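Local coordinates for cellulose 1,4-beta-cellobiosidase (Thermobifida fusca, PDB 4JJJ), which probably hydrolyses cellulose to release cellobiose, this chain being the family 48 glycoside hydrolase catalytic part of a longer protein, at residues E35-E40 with S589-D594; P42-Q47 with D153-F158; M146-D151 with Y171-Q176. The protein carries 1 engineered substitution. All coordinates share one frame; numbering follows the deposited sequence. Where two conformers were deposited one is given.

Contact 1. Residues E35-E40 with S589-D594; sequences ETMIVE and SFYKND. With GLC (alpha-D-glucopyranose), chain C; BGC (beta-D-glucopyranose), chain B; BGC (beta-D-glucopyranose), chain D.
Thr-36 OG1 donates to Asp-594 OD2 at 2.6 Å, arriving 36° out of the carboxylate plane. The other oxygen, OD1 of Asp-594, has two donors: a water at 2.7 Å and the backbone N of Leu-596. That last bond, from residue i+2 to the side chain of residue i, is an Asx turn, set just ahead of helix 597-604, in a domain of the (alpha/alpha)6 fold. The same water accepts from Met-37 N at 3.0 Å and so bridges the two segments a second time. CG of Asp-594 is anti to its backbone N (chi1 -164°), which places it beside the carbonyl carbon; CB already points toward the loop 35-40. The backbone behind it belongs to a 3-10 segment, as the bond from Asp-594 N to Tyr-591 O attests.

Beside this polar grip, Tyr-591 runs obliquely past Met-37. Met-37 CG meets ring atom CE1 of Tyr-591 at 3.9 Å. Its SD lies 5.1 Å from the Tyr-591 ring centroid and 40° off the ring normal, an oblique Met-aromatic contact. Tyr-591 OH lies 3.4 Å from Thr-36 O, but its strongest polar partner is Asp-43 O; Val-39 CG2 packs 3.8 Å from the OH of Tyr-591. Beyond Val-39 the loop reaches the glycan pocket. There Glu-40 is held by a salt bridge from OE1 to Arg-619 and a hydrogen bond between OE2 and His-32, and a glucose unit (chain D) donates from its O2 to Glu-40 OE2 at 2.7 Å.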
loop_
_atom_site.group_PDB
_atom_site.type_symbol
_atom_site.label_atom_id
_atom_site.label_comp_id
_atom_site.label_asym_id
_atom_site.label_seq_id
_atom_site.Cartn_x
_atom_site.Cartn_y
_atom_site.Cartn_z
ATOM N N GLU A 35 -12.589 13.400 6.772
ATOM C CA GLU A 35 -12.929 14.367 5.743
ATOM C C GLU A 35 -13.111 13.625 4.427
ATOM O O GLU A 35 -12.361 12.704 4.137
ATOM C CB GLU A 35 -11.850 15.500 5.642
ATOM C CG GLU A 35 -11.594 16.290 6.896
ATOM C CD GLU A 35 -10.744 15.532 7.936
ATOM O OE1 GLU A 35 -10.003 14.587 7.546
ATOM O OE2 GLU A 35 -10.857 15.991 9.114
ATOM N N THR A 36 -14.084 14.053 3.603
ATOM C CA THR A 36 -14.385 13.402 2.379
ATOM C C THR A 36 -13.572 13.836 1.181
ATOM O O THR A 36 -13.320 13.045 0.311
ATOM C CB THR A 36 -15.871 13.497 2.086
ATOM O OG1 THR A 36 -16.273 14.882 2.209
ATOM C CG2 THR A 36 -16.658 12.568 2.980
ATOM N N MET A 37 -13.182 15.114 1.132
ATOM C CA MET A 37 -12.465 15.665 -0.086
ATOM C C MET A 37 -10.964 15.528 0.082
ATOM O O MET A 37 -10.305 16.398 0.697
ATOM C CB MET A 37 -12.877 17.078 -0.429
ATOM C CG MET A 37 -12.249 17.598 -1.751
ATOM S SD MET A 37 -13.077 19.054 -2.417
ATOM C CE MET A 37 -12.072 19.346 -3.840
ATOM N N ILE A 38 -10.445 14.463 -0.519
ATOM C CA ILE A 38 -9.070 14.116 -0.394
ATOM C C ILE A 38 -8.725 13.225 -1.568
ATOM O O ILE A 38 -9.430 12.263 -1.861
ATOM C CB ILE A 38 -8.773 13.412 0.992
ATOM C CG1 ILE A 38 -7.267 13.064 1.119
ATOM C CG2 ILE A 38 -9.645 12.221 1.221
ATOM C CD1 ILE A 38 -6.918 12.804 2.563
ATOM N N VAL A 39 -7.627 13.561 -2.262
ATOM C CA VAL A 39 -7.261 12.885 -3.482
ATOM C C VAL A 39 -5.723 12.668 -3.485
ATOM O O VAL A 39 -4.922 13.617 -3.585
ATOM C CB VAL A 39 -7.671 13.690 -4.758
ATOM C CG1 VAL A 39 -7.289 12.967 -6.004
ATOM C CG2 VAL A 39 -9.207 14.015 -4.649
ATOM N N GLU A 40 -5.312 11.402 -3.260
ATOM C CA GLU A 40 -3.868 11.156 -3.045
ATOM C C GLU A 40 -3.426 9.761 -3.404
ATOM O O GLU A 40 -2.323 9.547 -3.895
ATOM C CB GLU A 40 -3.407 11.553 -1.635
ATOM C CG GLU A 40 -4.093 10.810 -0.493
ATOM C CD GLU A 40 -3.954 11.508 0.884
ATOM O OE1 GLU A 40 -3.600 12.694 0.924
ATOM O OE2 GLU A 40 -4.154 10.712 1.849
ATOM N N SER A 589 -19.088 13.886 -10.220
ATOM C CA SER A 589 -19.786 15.148 -10.108
ATOM C C SER A 589 -20.383 15.368 -8.739
ATOM O O SER A 589 -20.642 16.503 -8.379
ATOM C CB SER A 589 -20.854 15.340 -11.205
ATOM O OG SER A 589 -21.899 14.463 -11.032
ATOM N N PHE A 590 -20.503 14.303 -8.003
ATOM C CA PHE A 590 -20.894 14.377 -6.593
ATOM C C PHE A 590 -19.975 15.296 -5.747
ATOM O O PHE A 590 -20.338 15.726 -4.670
ATOM C CB PHE A 590 -21.005 12.995 -5.956
ATOM C CG PHE A 590 -19.784 12.118 -6.152
ATOM C CD1 PHE A 590 -18.661 12.259 -5.399
ATOM C CD2 PHE A 590 -19.792 11.159 -7.142
ATOM C CE1 PHE A 590 -17.515 11.486 -5.603
ATOM C CE2 PHE A 590 -18.691 10.356 -7.307
ATOM C CZ PHE A 590 -17.571 10.540 -6.614
ATOM N N TYR A 591 -18.725 15.454 -6.162
ATOM C CA TYR A 591 -17.793 16.318 -5.491
ATOM C C TYR A 591 -18.271 17.717 -5.368
ATOM O O TYR A 591 -17.899 18.390 -4.463
ATOM C CB TYR A 591 -16.378 16.235 -5.984
ATOM C CG TYR A 591 -15.436 15.336 -5.252
ATOM C CD1 TYR A 591 -15.288 15.483 -3.901
ATOM C CD2 TYR A 591 -14.599 14.491 -5.924
ATOM C CE1 TYR A 591 -14.408 14.690 -3.141
ATOM C CE2 TYR A 591 -13.700 13.677 -5.196
ATOM C CZ TYR A 591 -13.558 13.870 -3.824
ATOM O OH TYR A 591 -12.596 13.141 -3.060
ATOM N N LYS A 592 -19.118 18.180 -6.256
ATOM C CA LYS A 592 -19.605 19.555 -6.165
ATOM C C LYS A 592 -20.522 19.735 -4.977
ATOM O O LYS A 592 -20.744 20.897 -4.588
ATOM C CB LYS A 592 -20.386 19.817 -7.415
ATOM C CG LYS A 592 -19.521 19.898 -8.664
ATOM C CD LYS A 592 -20.532 20.045 -9.857
ATOM C CE LYS A 592 -19.829 20.137 -11.190
ATOM N NZ LYS A 592 -20.832 20.030 -12.348
ATOM N N ASN A 593 -20.962 18.676 -4.335
ATOM C CA ASN A 593 -21.745 18.815 -3.105
ATOM C C ASN A 593 -20.924 18.736 -1.844
ATOM O O ASN A 593 -21.449 18.837 -0.756
ATOM C CB ASN A 593 -22.847 17.756 -3.101
ATOM C CG ASN A 593 -23.642 17.817 -4.422
ATOM O OD1 ASN A 593 -24.020 18.933 -4.859
ATOM N ND2 ASN A 593 -23.670 16.701 -5.182
ATOM N N ASP A 594 -19.609 18.544 -1.975
ATOM C CA ASP A 594 -18.740 18.394 -0.818
ATOM C C ASP A 594 -18.620 19.675 -0.041
ATOM O O ASP A 594 -18.535 20.767 -0.604
ATOM C CB ASP A 594 -17.346 17.967 -1.269
ATOM C CG ASP A 594 -16.498 17.423 -0.113
ATOM O OD1 ASP A 594 -15.947 18.278 0.610
ATOM O OD2 ASP A 594 -16.349 16.154 -0.085
HETATM C C1 GLC C . 0.957 13.876 1.363
HETATM C C2 GLC C . 1.539 12.947 0.376
HETATM C C3 GLC C . 0.580 11.755 0.119
HETATM C C4 GLC C . 0.232 11.048 1.433
HETATM C C5 GLC C . -0.264 12.133 2.394
HETATM C C6 GLC C . -0.565 11.675 3.791
HETATM O O1 GLC C . -0.183 14.300 0.726
HETATM O O2 GLC C . 1.631 13.649 -0.941
HETATM O O3 GLC C . 1.105 10.866 -0.853
HETATM O O4 GLC C . -0.857 10.127 1.215
HETATM O O5 GLC C . 0.730 13.147 2.551
HETATM O O6 GLC C . 0.611 11.229 4.370
HETATM C C2 BGC B . 1.935 12.617 0.317
HETATM C C3 BGC B . 0.942 11.486 0.074
HETATM C C4 BGC B . 0.333 11.002 1.407
HETATM C C5 BGC B . -0.142 12.116 2.359
HETATM C C6 BGC B . -0.419 11.625 3.781
HETATM C C1 BGC B . 1.347 13.675 1.219
HETATM O O1 BGC B . 2.404 14.665 1.446
HETATM O O2 BGC B . 2.242 13.126 -1.024
HETATM O O3 BGC B . 1.569 10.393 -0.604
HETATM O O4 BGC B . -0.783 10.134 1.199
HETATM O O5 BGC B . 0.862 13.125 2.469
HETATM O O6 BGC B . 0.734 11.163 4.437
HETATM C C2 BGC D . -1.844 8.058 1.567
HETATM C C3 BGC D . -1.651 6.561 1.796
HETATM C C4 BGC D . -0.634 5.984 0.769
HETATM C C5 BGC D . 0.648 6.849 0.668
HETATM C C6 BGC D . 1.527 6.367 -0.462
HETATM C C1 BGC D . -0.521 8.800 1.531
HETATM O O2 BGC D . -2.617 8.608 2.627
HETATM O O3 BGC D . -2.954 5.936 1.692
HETATM O O4 BGC D . -0.317 4.633 1.158
HETATM O O5 BGC D . 0.251 8.212 0.466
HETATM O O6 BGC D . 0.830 6.392 -1.694
HETATM O O HOH W 1 -14.373 17.416 2.657
#

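Contact 2. Residues P42-Q47 with D153-F158; sequences PDHGHQ and DNVYGF. With ZN (zinc ion), chain E.
His-46 and Asp-153 meet through a zinc ion, each giving one atom: ND1 of His-46 at 2.1 Å and OD2 of Asp-153, whose modelled distance is too short to be read closely. Two waters complete the observed ligands. CG of His-46 is anti to the carbonyl carbon (chi1 -70°), beside the backbone N. Independently of that torsion, the imidazole and the carboxylate of Asp-153 have nearly perpendicular planes. Second-shell bonds help fix both groups: His-46 NE2 is hydrogen-bonded to Val-34 O, and Asp-153 OD1 forms a salt bridge with Arg-22.

His-44 and Val-155 reach toward each other tip to tip. Val-155 CG1 sits 4.0 Å from the His-44 ring centroid and only 9° off the normal, a clear CH-pi contact. ND1 of His-44 bonds within its own segment, accepting from His-46 N at 3.1 Å, the donor tilted out of the ring plane. This bond lies inside a type I beta turn, His-44 to Gln-47, that leads into strand 47-49 of the sheet.

Farther along, Asp-43 holds its CG between backbone N and carbonyl carbon (chi1 67°), and its OD1 receives Tyr-156 OH at 2.6 Å from well above the carboxylate plane. Gln-47 NE2 adds a weak bond to that oxygen and lies 3.3 Å from Tyr-156 CE1, the amide and ring planes nearly parallel. A phenylalanine in place of Tyr-156 would probably cost Asp-43 OD1 its short hydroxyl bond, leaving it the weak one from Gln-47 NE2 among the bonds described. Asp-43 OD2 has Arg-588 as its salt-bridge partner, and Gln-47 OE1 accepts from Asp-43 N at 2.8 Å.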
loop_
_atom_site.group_PDB
_atom_site.type_symbol
_atom_site.label_atom_id
_atom_site.label_comp_id
_atom_site.label_asym_id
_atom_site.label_seq_id
_atom_site.Cartn_x
_atom_site.Cartn_y
_atom_site.Cartn_z
ATOM N N PRO A 42 -6.223 6.673 -2.648
ATOM C CA PRO A 42 -7.669 6.702 -2.899
ATOM C C PRO A 42 -7.979 8.102 -3.429
ATOM O O PRO A 42 -7.162 9.020 -3.258
ATOM C CB PRO A 42 -8.293 6.388 -1.541
ATOM C CG PRO A 42 -7.328 6.954 -0.601
ATOM C CD PRO A 42 -5.936 6.710 -1.155
ATOM N N ASP A 43 -9.191 8.260 -3.955
ATOM C CA ASP A 43 -9.595 9.541 -4.481
ATOM C C ASP A 43 -10.849 10.091 -3.832
ATOM O O ASP A 43 -11.387 11.102 -4.332
ATOM C CB ASP A 43 -9.694 9.499 -6.026
ATOM C CG ASP A 43 -10.770 8.649 -6.570
ATOM O OD1 ASP A 43 -11.727 8.262 -5.862
ATOM O OD2 ASP A 43 -10.699 8.260 -7.810
ATOM N N HIS A 44 -11.246 9.517 -2.718
ATOM C CA HIS A 44 -12.346 10.001 -1.891
ATOM C C HIS A 44 -12.118 9.555 -0.478
ATOM O O HIS A 44 -11.670 8.391 -0.281
ATOM C CB HIS A 44 -13.703 9.549 -2.422
ATOM C CG HIS A 44 -14.866 10.208 -1.770
ATOM N ND1 HIS A 44 -15.451 9.776 -0.584
ATOM C CD2 HIS A 44 -15.506 11.370 -2.085
ATOM C CE1 HIS A 44 -16.434 10.605 -0.231
ATOM N NE2 HIS A 44 -16.486 11.566 -1.143
ATOM N N GLY A 45 -12.413 10.430 0.507
ATOM C CA GLY A 45 -12.127 10.140 1.922
ATOM C C GLY A 45 -12.875 8.986 2.461
ATOM O O GLY A 45 -12.456 8.404 3.469
ATOM N N HIS A 46 -14.088 8.702 1.935
ATOM C CA HIS A 46 -14.852 7.617 2.452
ATOM C C HIS A 46 -14.873 6.413 1.522
ATOM O O HIS A 46 -15.612 5.466 1.745
ATOM C CB HIS A 46 -16.267 8.063 2.785
ATOM C CG HIS A 46 -16.332 8.986 3.963
ATOM N ND1 HIS A 46 -17.501 9.487 4.508
ATOM C CD2 HIS A 46 -15.332 9.492 4.718
ATOM C CE1 HIS A 46 -17.201 10.262 5.536
ATOM N NE2 HIS A 46 -15.895 10.258 5.700
ATOM N N GLN A 47 -13.854 6.336 0.632
ATOM C CA GLN A 47 -13.346 5.081 0.292
ATOM C C GLN A 47 -12.642 4.549 1.501
ATOM O O GLN A 47 -12.380 5.285 2.412
ATOM C CB GLN A 47 -12.361 5.186 -0.889
ATOM C CG GLN A 47 -13.076 5.505 -2.211
ATOM C CD GLN A 47 -12.167 5.919 -3.313
ATOM O OE1 GLN A 47 -11.021 6.348 -3.094
ATOM N NE2 GLN A 47 -12.652 5.849 -4.558
ATOM N N ASP A 153 -19.209 4.293 1.724
ATOM C CA ASP A 153 -20.538 4.937 1.679
ATOM C C ASP A 153 -21.198 4.779 0.319
ATOM O O ASP A 153 -22.267 5.357 0.081
ATOM C CB ASP A 153 -20.385 6.391 2.032
ATOM C CG ASP A 153 -20.144 6.624 3.555
ATOM O OD1 ASP A 153 -20.312 5.678 4.324
ATOM O OD2 ASP A 153 -19.731 7.761 3.841
ATOM N N ASN A 154 -20.602 4.060 -0.615
ATOM C CA ASN A 154 -21.177 3.928 -1.970
ATOM C C ASN A 154 -21.337 5.257 -2.645
ATOM O O ASN A 154 -22.328 5.531 -3.308
ATOM C CB ASN A 154 -22.513 3.133 -1.955
ATOM C CG ASN A 154 -22.756 2.362 -3.275
ATOM O OD1 ASN A 154 -21.833 1.794 -3.864
ATOM N ND2 ASN A 154 -24.044 2.235 -3.692
ATOM N N VAL A 155 -20.329 6.109 -2.502
ATOM C CA VAL A 155 -20.415 7.397 -3.131
ATOM C C VAL A 155 -20.435 7.306 -4.623
ATOM O O VAL A 155 -21.122 8.120 -5.269
ATOM C CB VAL A 155 -19.368 8.360 -2.609
ATOM C CG1 VAL A 155 -18.045 8.018 -3.143
ATOM C CG2 VAL A 155 -19.839 9.733 -2.868
ATOM N N TYR A 156 -19.838 6.271 -5.176
ATOM C CA TYR A 156 -19.822 6.082 -6.622
ATOM C C TYR A 156 -21.051 5.329 -7.174
ATOM O O TYR A 156 -21.256 5.318 -8.392
ATOM C CB TYR A 156 -18.506 5.355 -7.131
ATOM C CG TYR A 156 -17.296 6.229 -7.164
ATOM C CD1 TYR A 156 -16.464 6.387 -6.035
ATOM C CD2 TYR A 156 -16.966 6.967 -8.310
ATOM C CE1 TYR A 156 -15.351 7.182 -6.022
ATOM C CE2 TYR A 156 -15.839 7.730 -8.353
ATOM C CZ TYR A 156 -15.019 7.862 -7.216
ATOM O OH TYR A 156 -13.916 8.640 -7.241
ATOM N N GLY A 157 -21.782 4.648 -6.318
ATOM C CA GLY A 157 -23.026 3.969 -6.736
ATOM C C GLY A 157 -22.927 2.592 -7.299
ATOM O O GLY A 157 -23.884 2.075 -7.969
ATOM N N PHE A 158 -21.759 1.917 -7.201
ATOM C CA PHE A 158 -21.612 0.621 -7.785
ATOM C C PHE A 158 -22.307 -0.485 -7.074
ATOM O O PHE A 158 -22.859 -1.371 -7.727
ATOM C CB PHE A 158 -20.124 0.272 -7.987
ATOM C CG PHE A 158 -19.414 1.197 -8.943
ATOM C CD1 PHE A 158 -19.775 1.169 -10.301
ATOM C CD2 PHE A 158 -18.378 2.027 -8.538
ATOM C CE1 PHE A 158 -19.143 1.945 -11.212
ATOM C CE2 PHE A 158 -17.721 2.809 -9.460
ATOM C CZ PHE A 158 -18.131 2.798 -10.804
HETATM ZN ZN ZN E . -19.378 9.384 3.544
HETATM O O HOH W 2 -17.859 6.487 0.124
HETATM O O HOH W 3 -20.298 11.018 4.621
HETATM O O HOH W 4 -19.467 9.975 1.551
#

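Contact 3. Residues M146-D151 with Y171-Q176; sequences MHWLLD and YINTYQ. With BGC (beta-D-glucopyranose), chain F; BGC (beta-D-glucopyranose), chain G; BGC (beta-D-glucopyranose), chain H.
His-147 holds CG anti to the backbone N (chi1 175°), and its NE2 reaches Ile-172 O; Asn-173 has the same setting (chi1 -164°) and offers OD1 to Trp-148 NE1. The segments carry adjacent antiparallel strands, 149-151 and 170-173, of a four-stranded sheet, with Leu-150 and Tyr-171 as a non-hydrogen-bonded pair. The bond from His-147 NE2 to Ile-172 O, 2.7 Å, is nearly straight and in the imidazole plane; the Ile-172 N to Leu-149 O bond is weak. On the sheet face holding that pair, Leu-150 CD2 lies over the face of the Tyr-171 ring, 3.9 Å from its centroid, a CH-pi contact. Leu-149 CD2 meets Ile-172 CD1 obliquely.

Asn-173 OD1 is gripped by Trp-148 NE1 at 2.9 Å, more weakly by Thr-174 N, and by O2 of a glucose unit (chain G). The indole and amide planes stand 78° apart; ND2 of Asn-173 donates to O3 of that sugar at 2.9 Å. This lines a glycan pocket, where Trp-148 is a sugar platform: C5 of the adjoining glucose (chain F) lies 3.5 Å above one indole face, offset toward the rim, and Leu-149 CB backs the opposite face over its centre.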
loop_
_atom_site.group_PDB
_atom_site.type_symbol
_atom_site.label_atom_id
_atom_site.label_comp_id
_atom_site.label_asym_id
_atom_site.label_seq_id
_atom_site.Cartn_x
_atom_site.Cartn_y
_atom_site.Cartn_z
ATOM N N MET A 146 -6.351 -9.351 1.236
ATOM C CA MET A 146 -7.260 -8.189 1.083
ATOM C C MET A 146 -7.250 -7.633 -0.320
ATOM O O MET A 146 -6.177 -7.418 -0.907
ATOM C CB MET A 146 -6.937 -7.112 2.096
ATOM C CG MET A 146 -7.046 -7.533 3.542
ATOM S SD MET A 146 -6.957 -6.118 4.685
ATOM C CE MET A 146 -5.258 -6.176 5.101
ATOM N N HIS A 147 -8.414 -7.236 -0.846
ATOM C CA HIS A 147 -8.465 -6.322 -1.974
ATOM C C HIS A 147 -8.130 -4.909 -1.484
ATOM O O HIS A 147 -8.296 -4.582 -0.317
ATOM C CB HIS A 147 -9.829 -6.362 -2.626
ATOM C CG HIS A 147 -10.012 -5.365 -3.725
ATOM N ND1 HIS A 147 -9.317 -5.400 -4.901
ATOM C CD2 HIS A 147 -10.779 -4.243 -3.789
ATOM C CE1 HIS A 147 -9.638 -4.386 -5.658
ATOM N NE2 HIS A 147 -10.541 -3.668 -5.026
ATOM N N TRP A 148 -7.614 -4.047 -2.369
ATOM C CA TRP A 148 -6.996 -2.830 -1.847
ATOM C C TRP A 148 -7.941 -1.679 -1.519
ATOM O O TRP A 148 -7.538 -0.807 -0.736
ATOM C CB TRP A 148 -5.862 -2.344 -2.782
ATOM C CG TRP A 148 -6.252 -1.344 -3.838
ATOM C CD1 TRP A 148 -6.811 -1.569 -5.091
ATOM C CD2 TRP A 148 -6.089 0.093 -3.753
ATOM N NE1 TRP A 148 -6.974 -0.383 -5.716
ATOM C CE2 TRP A 148 -6.575 0.655 -4.944
ATOM C CE3 TRP A 148 -5.602 0.958 -2.760
ATOM C CZ2 TRP A 148 -6.505 2.023 -5.193
ATOM C CZ3 TRP A 148 -5.535 2.339 -3.016
ATOM C CH2 TRP A 148 -5.986 2.854 -4.235
ATOM N N LEU A 149 -9.074 -1.631 -2.171
ATOM C CA LEU A 149 -9.914 -0.385 -2.194
ATOM C C LEU A 149 -11.390 -0.747 -2.177
ATOM O O LEU A 149 -11.911 -1.601 -2.972
ATOM C CB LEU A 149 -9.729 0.394 -3.496
ATOM C CG LEU A 149 -10.260 1.808 -3.569
ATOM C CD1 LEU A 149 -9.645 2.761 -2.589
ATOM C CD2 LEU A 149 -10.191 2.234 -5.004
ATOM N N LEU A 150 -12.093 -0.143 -1.200
ATOM C CA LEU A 150 -13.570 -0.190 -1.078
ATOM C C LEU A 150 -14.144 1.182 -1.160
ATOM O O LEU A 150 -13.477 2.180 -0.856
ATOM C CB LEU A 150 -14.005 -0.779 0.241
ATOM C CG LEU A 150 -13.541 -2.216 0.563
ATOM C CD1 LEU A 150 -13.883 -2.525 2.013
ATOM C CD2 LEU A 150 -14.191 -3.243 -0.349
ATOM N N ASP A 151 -15.422 1.247 -1.527
ATOM C CA ASP A 151 -16.214 2.456 -1.443
ATOM C C ASP A 151 -17.208 2.282 -0.284
ATOM O O ASP A 151 -18.172 1.604 -0.474
ATOM C CB ASP A 151 -16.919 2.696 -2.759
ATOM C CG ASP A 151 -17.754 3.937 -2.790
ATOM O OD1 ASP A 151 -17.838 4.721 -1.800
ATOM O OD2 ASP A 151 -18.234 4.299 -3.945
ATOM N N TYR A 171 -16.646 -3.213 -3.737
ATOM C CA TYR A 171 -15.258 -3.478 -4.217
ATOM C C TYR A 171 -15.060 -2.732 -5.471
ATOM O O TYR A 171 -15.768 -2.955 -6.453
ATOM C CB TYR A 171 -15.098 -5.008 -4.458
ATOM C CG TYR A 171 -14.957 -5.853 -3.243
ATOM C CD1 TYR A 171 -16.084 -6.440 -2.614
ATOM C CD2 TYR A 171 -13.712 -6.175 -2.701
ATOM C CE1 TYR A 171 -15.923 -7.269 -1.484
ATOM C CE2 TYR A 171 -13.558 -6.980 -1.589
ATOM C CZ TYR A 171 -14.671 -7.548 -0.969
ATOM O OH TYR A 171 -14.505 -8.392 0.142
ATOM N N ILE A 172 -14.076 -1.814 -5.523
ATOM C CA ILE A 172 -13.844 -0.993 -6.650
ATOM C C ILE A 172 -12.340 -0.938 -6.951
ATOM O O ILE A 172 -11.510 -1.361 -6.129
ATOM C CB ILE A 172 -14.341 0.468 -6.395
ATOM C CG1 ILE A 172 -13.832 1.086 -5.112
ATOM C CG2 ILE A 172 -15.882 0.421 -6.352
ATOM C CD1 ILE A 172 -13.919 2.607 -5.167
ATOM N N ASN A 173 -11.974 -0.384 -8.084
ATOM C CA ASN A 173 -10.584 -0.174 -8.429
ATOM C C ASN A 173 -10.496 1.064 -9.282
ATOM O O ASN A 173 -11.531 1.600 -9.738
ATOM C CB ASN A 173 -9.981 -1.428 -9.079
ATOM C CG ASN A 173 -8.509 -1.447 -9.129
ATOM O OD1 ASN A 173 -7.790 -0.751 -8.433
ATOM N ND2 ASN A 173 -8.016 -2.326 -10.007
ATOM N N THR A 174 -9.304 1.590 -9.395
ATOM C CA THR A 174 -9.031 2.840 -10.114
ATOM C C THR A 174 -7.820 2.602 -11.048
ATOM O O THR A 174 -8.006 2.432 -12.246
ATOM C CB THR A 174 -8.802 3.977 -9.161
ATOM O OG1 THR A 174 -7.707 3.608 -8.272
ATOM C CG2 THR A 174 -10.062 4.329 -8.337
ATOM N N TYR A 175 -6.599 2.560 -10.530
ATOM C CA TYR A 175 -5.426 2.408 -11.399
ATOM C C TYR A 175 -5.500 1.203 -12.283
ATOM O O TYR A 175 -5.675 0.073 -11.824
ATOM C CB TYR A 175 -4.157 2.352 -10.496
ATOM C CG TYR A 175 -4.058 3.502 -9.566
ATOM C CD1 TYR A 175 -3.640 4.704 -9.997
ATOM C CD2 TYR A 175 -4.399 3.330 -8.247
ATOM C CE1 TYR A 175 -3.670 5.828 -9.158
ATOM C CE2 TYR A 175 -4.427 4.406 -7.364
ATOM C CZ TYR A 175 -4.012 5.632 -7.793
ATOM O OH TYR A 175 -3.939 6.777 -7.013
ATOM N N GLN A 176 -5.281 1.494 -13.577
ATOM C CA GLN A 176 -5.293 0.490 -14.629
ATOM C C GLN A 176 -4.349 0.788 -15.808
ATOM O O GLN A 176 -4.029 -0.155 -16.586
ATOM C CB GLN A 176 -6.661 0.216 -15.293
ATOM C CG GLN A 176 -7.751 -0.299 -14.448
ATOM C CD GLN A 176 -7.637 -1.784 -14.219
ATOM O OE1 GLN A 176 -8.070 -2.640 -15.076
ATOM N NE2 GLN A 176 -7.053 -2.152 -13.108
HETATM C C2 BGC F . -1.305 1.716 -5.147
HETATM C C3 BGC F . -2.012 1.365 -6.457
HETATM C C4 BGC F . -2.258 -0.108 -6.495
HETATM C C5 BGC F . -3.012 -0.645 -5.308
HETATM C C6 BGC F . -3.233 -2.152 -5.324
HETATM C C1 BGC F . -2.060 1.063 -4.024
HETATM O O1 BGC F . -1.367 1.297 -2.788
HETATM O O2 BGC F . -1.169 3.136 -4.929
HETATM O O3 BGC F . -1.103 1.736 -7.524
HETATM O O4 BGC F . -3.198 -0.230 -7.620
HETATM O O5 BGC F . -2.232 -0.333 -4.141
HETATM O O6 BGC F . -1.939 -2.809 -5.452
HETATM C C2 BGC G . -4.346 -1.756 -9.161
HETATM C C3 BGC G . -4.083 -2.835 -10.147
HETATM C C4 BGC G . -2.996 -2.464 -11.171
HETATM C C5 BGC G . -1.793 -1.949 -10.341
HETATM C C6 BGC G . -0.661 -1.604 -11.299
HETATM C C1 BGC G . -3.040 -1.340 -8.506
HETATM O O2 BGC G . -5.295 -2.167 -8.209
HETATM O O3 BGC G . -5.301 -3.132 -10.727
HETATM O O4 BGC G . -2.515 -3.642 -11.874
HETATM O O5 BGC G . -2.120 -0.867 -9.474
HETATM O O6 BGC G . -0.996 -0.342 -11.913
HETATM C C2 BGC H . -2.284 -4.945 -13.815
HETATM C C3 BGC H . -3.016 -5.543 -14.998
HETATM C C4 BGC H . -4.319 -6.211 -14.597
HETATM C C5 BGC H . -5.155 -5.316 -13.720
HETATM C C6 BGC H . -6.362 -5.931 -13.117
HETATM C C1 BGC H . -3.263 -4.038 -13.029
HETATM O O2 BGC H . -1.110 -4.232 -14.182
HETATM O O3 BGC H . -2.155 -6.502 -15.670
HETATM O O4 BGC H . -5.028 -6.447 -15.861
HETATM O O5 BGC H . -4.366 -4.817 -12.596
HETATM O O6 BGC H . -7.139 -4.989 -12.403
#

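Contacts 1 and 2 have centres about 9 Å apart, contacts 2 and 3 about 10 Å, and contacts 1 and 3 about 17 Å, so contact 2 is the intermediate one. Along the chain the loop closed by contact 1 encloses the other two, while the segments of contacts 2 and 3 alternate. The loop before strand 47-49 serves contacts 1 and 2 and meets itself through Thr-36 O and Gly-45 N. Strands 47-49, 149-151 and 170-173 are neighbours in one sheet, and Asp-151 OD2 ties contact 3 to Tyr-156 N of contact 2. Contacts 1 and 3 each contribute to a separate glycan pocket, and contact 2, with the zinc site, lies between them.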